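Local coordinates for GCN5-related N-acetyltransferase (Arthrobacter sp., PDB 2R1I) that probably transfers an acetyl group from acetyl-coenzyme A to an amine, as a putative acetyltransferase of the GNAT family, at the interface of chains A and B. Residues are numbered along the deposited sequence; one frame, centred on the assembly and turned at random. Chains: chain A/B, GCN5-related N-acetyltransferase.

The interface of chains A and B. Residues chain A 133, 155-159, 165; chain B 167-169.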
loop_
_atom_site.group_PDB
_atom_site.type_symbol
_atom_site.label_atom_id
_atom_site.label_comp_id
_atom_site.label_asym_id
_atom_site.label_seq_id
_atom_site.Cartn_x
_atom_site.Cartn_y
_atom_site.Cartn_z
ATOM N N LEU A 133 -2.255 -11.306 -2.966
ATOM C CA LEU A 133 -2.187 -10.658 -1.677
ATOM C C LEU A 133 -3.093 -9.441 -1.653
ATOM O O LEU A 133 -3.048 -8.578 -2.571
ATOM C CB LEU A 133 -0.775 -10.215 -1.369
ATOM C CG LEU A 133 -0.426 -9.681 0.017
ATOM C CD1 LEU A 133 -0.647 -10.781 1.010
ATOM C CD2 LEU A 133 1.018 -9.192 0.040
ATOM N N THR A 155 -4.913 -11.633 8.785
ATOM C CA THR A 155 -4.097 -11.622 10.006
ATOM C C THR A 155 -3.180 -10.406 10.069
ATOM O O THR A 155 -2.840 -9.842 9.047
ATOM C CB THR A 155 -3.267 -12.903 10.125
ATOM O OG1 THR A 155 -2.573 -12.903 11.383
ATOM C CG2 THR A 155 -2.312 -13.028 8.998
ATOM N N ASN A 156 -2.818 -9.962 11.274
ATOM C CA ASN A 156 -1.847 -8.862 11.426
ATOM C C ASN A 156 -0.470 -9.350 11.867
ATOM O O ASN A 156 0.443 -8.558 12.089
ATOM C CB ASN A 156 -2.356 -7.775 12.386
ATOM C CG ASN A 156 -2.584 -8.288 13.795
ATOM O OD1 ASN A 156 -2.032 -9.312 14.205
ATOM N ND2 ASN A 156 -3.406 -7.565 14.548
ATOM N N THR A 157 -0.319 -10.663 11.974
ATOM C CA THR A 157 0.963 -11.230 12.369
ATOM C C THR A 157 1.330 -12.298 11.352
ATOM O O THR A 157 0.480 -13.053 10.905
ATOM C CB THR A 157 0.911 -11.783 13.827
ATOM O OG1 THR A 157 0.003 -12.878 13.898
ATOM C CG2 THR A 157 0.442 -10.706 14.817
ATOM N N GLU A 158 2.595 -12.362 10.973
ATOM C CA GLU A 158 3.057 -13.464 10.128
ATOM C C GLU A 158 3.062 -14.743 10.937
ATOM O O GLU A 158 2.968 -14.684 12.161
ATOM C CB GLU A 158 4.433 -13.164 9.570
ATOM C CG GLU A 158 4.395 -12.125 8.471
ATOM C CD GLU A 158 5.782 -11.660 8.060
ATOM O OE1 GLU A 158 6.767 -12.051 8.726
ATOM O OE2 GLU A 158 5.891 -10.901 7.072
ATOM N N PRO A 159 3.141 -15.907 10.265
ATOM C CA PRO A 159 3.062 -17.171 11.024
ATOM C C PRO A 159 4.207 -17.327 12.019
ATOM O O PRO A 159 3.959 -17.663 13.185
ATOM C CB PRO A 159 3.128 -18.251 9.936
ATOM C CG PRO A 159 2.781 -17.544 8.648
ATOM C CD PRO A 159 3.333 -16.153 8.823
HETATM N N MSE A 165 2.054 -6.500 13.042
HETATM C CA MSE A 165 2.691 -5.641 12.042
HETATM C C MSE A 165 2.043 -4.277 12.132
HETATM O O MSE A 165 0.839 -4.186 12.343
HETATM C CB MSE A 165 2.519 -6.246 10.657
HETATM C CG MSE A 165 3.277 -7.549 10.565
HETATM SE SE MSE A 165 3.196 -8.428 8.895
HETATM C CE MSE A 165 1.679 -9.284 9.218
ATOM N N TYR B 167 -1.163 -3.360 10.262
ATOM C CA TYR B 167 -1.186 -3.963 8.943
ATOM C C TYR B 167 -1.774 -5.382 9.002
ATOM O O TYR B 167 -1.350 -6.210 9.812
ATOM C CB TYR B 167 0.238 -3.983 8.398
ATOM C CG TYR B 167 0.442 -4.798 7.138
ATOM C CD1 TYR B 167 0.805 -6.138 7.214
ATOM C CD2 TYR B 167 0.303 -4.224 5.889
ATOM C CE1 TYR B 167 1.028 -6.902 6.057
ATOM C CE2 TYR B 167 0.532 -4.971 4.744
ATOM C CZ TYR B 167 0.901 -6.301 4.819
ATOM O OH TYR B 167 1.109 -7.047 3.670
ATOM N N TYR B 168 -2.803 -5.613 8.184
ATOM C CA TYR B 168 -3.460 -6.901 7.970
ATOM C C TYR B 168 -3.289 -7.372 6.518
ATOM O O TYR B 168 -3.224 -6.556 5.566
ATOM C CB TYR B 168 -4.969 -6.781 8.283
ATOM C CG TYR B 168 -5.321 -6.837 9.749
ATOM C CD1 TYR B 168 -5.289 -5.673 10.543
ATOM C CD2 TYR B 168 -5.760 -8.009 10.333
ATOM C CE1 TYR B 168 -5.620 -5.713 11.924
ATOM C CE2 TYR B 168 -6.113 -8.049 11.680
ATOM C CZ TYR B 168 -6.055 -6.890 12.462
ATOM O OH TYR B 168 -6.366 -6.976 13.806
ATOM N N TYR B 169 -3.174 -8.686 6.337
ATOM C CA TYR B 169 -3.107 -9.233 4.983
ATOM C C TYR B 169 -3.846 -10.561 4.918
ATOM O O TYR B 169 -4.091 -11.215 5.937
ATOM C CB TYR B 169 -1.663 -9.438 4.523
ATOM C CG TYR B 169 -0.956 -10.527 5.223
ATOM C CD1 TYR B 169 -0.463 -10.351 6.504
ATOM C CD2 TYR B 169 -0.826 -11.776 4.626
ATOM C CE1 TYR B 169 0.172 -11.411 7.180
ATOM C CE2 TYR B 169 -0.188 -12.814 5.289
ATOM C CZ TYR B 169 0.298 -12.616 6.561
ATOM O OH TYR B 169 0.940 -13.656 7.207
#
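A two-fold symmetric strand-pairing interface joins the chains of the deposited pair, perhaps by swapping the C-terminal strand: strand 165-171 of chain B lies antiparallel against A:Thr155, in the loop after helix 143-150 of chain A. A:Thr155 and B:Tyr169 form the bridge through two backbone bonds: A:Thr155 N to B:Tyr169 O and B:Tyr169 N to A:Thr155 O, each 3.0 Å. Two residues further back, B:Tyr167 N bonds to A:Met165 O at 3.0 Å.

The ring of B:Tyr169 is long and flat enough to touch several apolar groups at once. With chi1 at 70°, its CG stands between the backbone N and carbonyl carbon, and the ring runs alongside A:Thr155, whose CG2 lies 3.5 Å from CE1. The branched A:Leu133 presents a methyl, CD1, to the CD2 side, while CE of the selenomethionine A:Met165 packs against CE1. The bend of that chain at chi3 (-86°) also sets CE at the edge of the B:Tyr167 ring, in its plane, a fit that suits the flexible, unbranched side chain of methionine.

B:Tyr168 offers a face and a polar tip, and asparagine matches both: A:Asn156 CB sits 3.7 Å over the ring centre, and ND2 reaches the phenol OH at 3.1 Å in a hydrogen bond, amide and ring planes being 46° apart. An alanine in place of B:Tyr168 would probably leave the asparagine amide without its phenol partner and its CB without a ring to rest on.

Threonine adds a hydroxyl to its methyl: A:Thr155 OG1 donates to A:Thr157 O and accepts from A:Thr157 N, bracing the receiving loop. The patch and its symmetric twin thus probably help hold the acetyltransferase together as a dimer.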